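Local coordinates for 3-Hydroxyacyl-CoA dehydrogenase (Ralstonia eutropha H16, PDB 4PZC), which probably oxidises (S)-3-hydroxyacyl-CoA substrates such as 3-hydroxybutyryl-CoA to the 3-oxoacyl form, with NAD+ as the coenzyme, at residues I137-F142 with A169-L174. Residues are numbered along the deposited sequence; the frame is centred on the assembly and turned at random.
Sequences IGMHFF and ALSKQL
Met-139 reaches Ser-171 by a final bend: its chain runs out extended about CB-CG (chi2 168°), then turns at the sulfur (chi3 72°), carrying CE to the helix. Two residues on, Phe-141 has a chi1 of -73°, which swings its ring across to Leu-174 although its CB does not aim at the helix. CE of Met-139 ends 4.5 Å from OG of Ser-171, a loose van der Waals contact; the hydroxyl itself is hydrogen-bonded to the carbonyl oxygen of Val-167, one turn back in its own helix. The same methyl also lies 4.7 Å from CD2 of Leu-170, at the margin of contact. Farther along the chain, Phe-141 meets Leu-174 obliquely, with CE1 of the ring 4.5 Å from CD2 of the leucine. No hydrogen bond joins the two segments. Their backbones stay well apart, 9.9 Å between CA of Met-139 and CA of Ser-171, and the interface buries just 108 Å², both sides summed.

Alternation along the strand sends His-140 away from the helix, where it touches Ser-119 and Glu-152; this histidine is predicted to be important for catalysis, so one strand serves both the core and the probable active site. Phe-141 also packs on Ile-18, with its side chain about 4 Å from that of Met-14, an NAD+-binding residue. Strand 136-141 lies in the Rossmann-type sheet between parallel strand 113-117 and antiparallel strand 150-155. Helix 161-173 makes the beta-alpha-beta crossover between parallel strands 150-155 and 177-182; Ser-171 touches Leu-153 of the first, and Leu-174 packs on Ala-21 and Cys-22 of helix 13-23.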
# COMPACT_ATOMS: atom_id res chain seq x y z
N ILE A 137 8.74 15.65 -23.00
CA ILE A 137 7.94 15.28 -21.84
C ILE A 137 8.33 13.87 -21.41
O ILE A 137 8.93 13.14 -22.18
CB ILE A 137 6.45 15.34 -22.19
CG1 ILE A 137 5.61 15.49 -20.92
CG2 ILE A 137 6.03 14.09 -22.95
CD1 ILE A 137 4.12 15.54 -21.17
N GLY A 138 8.03 13.49 -20.16
CA GLY A 138 8.33 12.15 -19.64
C GLY A 138 7.07 11.33 -19.50
O GLY A 138 6.00 11.87 -19.22
N MET A 139 7.18 10.03 -19.73
CA MET A 139 6.09 9.11 -19.43
C MET A 139 6.61 7.90 -18.67
O MET A 139 7.76 7.50 -18.80
CB MET A 139 5.42 8.66 -20.71
CG MET A 139 5.08 9.84 -21.61
SD MET A 139 4.61 9.35 -23.28
CE MET A 139 2.98 8.64 -23.00
N HIS A 140 5.75 7.33 -17.84
CA HIS A 140 6.07 6.11 -17.14
C HIS A 140 4.85 5.23 -17.31
O HIS A 140 3.82 5.46 -16.67
CB HIS A 140 6.40 6.40 -15.66
CG HIS A 140 6.72 5.18 -14.84
ND1 HIS A 140 7.72 4.29 -15.18
CD2 HIS A 140 6.18 4.71 -13.69
CE1 HIS A 140 7.76 3.32 -14.29
NE2 HIS A 140 6.84 3.55 -13.37
N PHE A 141 4.96 4.28 -18.23
CA PHE A 141 3.95 3.23 -18.43
C PHE A 141 4.18 2.10 -17.48
O PHE A 141 5.27 1.99 -16.93
CB PHE A 141 4.05 2.69 -19.83
CG PHE A 141 3.54 3.63 -20.87
CD1 PHE A 141 2.20 3.64 -21.20
CD2 PHE A 141 4.41 4.49 -21.53
CE1 PHE A 141 1.72 4.50 -22.17
CE2 PHE A 141 3.93 5.35 -22.51
CZ PHE A 141 2.58 5.35 -22.83
N PHE A 142 3.18 1.25 -17.30
CA PHE A 142 3.29 0.18 -16.28
C PHE A 142 3.29 -1.27 -16.76
O PHE A 142 2.54 -1.66 -17.64
CB PHE A 142 2.29 0.40 -15.16
CG PHE A 142 2.73 1.47 -14.20
CD1 PHE A 142 3.53 1.15 -13.14
CD2 PHE A 142 2.37 2.79 -14.39
CE1 PHE A 142 3.93 2.13 -12.24
CE2 PHE A 142 2.79 3.77 -13.51
CZ PHE A 142 3.56 3.44 -12.42
N ALA A 169 -3.89 14.11 -23.67
CA ALA A 169 -5.02 13.58 -24.44
C ALA A 169 -4.63 12.31 -25.23
O ALA A 169 -5.44 11.38 -25.40
CB ALA A 169 -5.55 14.65 -25.37
N LEU A 170 -3.38 12.27 -25.70
CA LEU A 170 -2.86 11.10 -26.37
C LEU A 170 -3.07 9.87 -25.50
O LEU A 170 -3.41 8.79 -25.99
CB LEU A 170 -1.37 11.28 -26.68
CG LEU A 170 -0.59 9.97 -26.90
CD1 LEU A 170 -1.01 9.29 -28.19
CD2 LEU A 170 0.91 10.22 -26.91
N SER A 171 -2.89 10.05 -24.20
CA SER A 171 -3.00 8.96 -23.25
C SER A 171 -4.43 8.57 -23.01
O SER A 171 -4.74 7.39 -22.94
CB SER A 171 -2.38 9.38 -21.92
OG SER A 171 -1.19 10.08 -22.18
N LYS A 172 -5.30 9.57 -22.85
CA LYS A 172 -6.72 9.31 -22.66
C LYS A 172 -7.17 8.48 -23.84
O LYS A 172 -7.84 7.48 -23.64
CB LYS A 172 -7.54 10.59 -22.55
CG LYS A 172 -7.51 11.27 -21.19
CD LYS A 172 -8.81 12.03 -20.92
CE LYS A 172 -8.80 12.81 -19.63
NZ LYS A 172 -7.79 13.89 -19.70
N GLN A 173 -6.74 8.85 -25.05
CA GLN A 173 -7.09 8.10 -26.24
C GLN A 173 -6.60 6.64 -26.21
O GLN A 173 -7.24 5.76 -26.76
CB GLN A 173 -6.61 8.79 -27.52
CG GLN A 173 -7.41 8.33 -28.73
CD GLN A 173 -6.80 8.72 -30.07
OE1 GLN A 173 -6.72 9.90 -30.41
NE2 GLN A 173 -6.41 7.72 -30.86
N LEU A 174 -5.47 6.39 -25.56
CA LEU A 174 -5.02 5.00 -25.34
C LEU A 174 -5.82 4.24 -24.25
O LEU A 174 -5.58 3.05 -24.03
CB LEU A 174 -3.53 4.98 -24.98
CG LEU A 174 -2.50 4.98 -26.14
CD1 LEU A 174 -2.35 6.34 -26.81
CD2 LEU A 174 -1.15 4.50 -25.64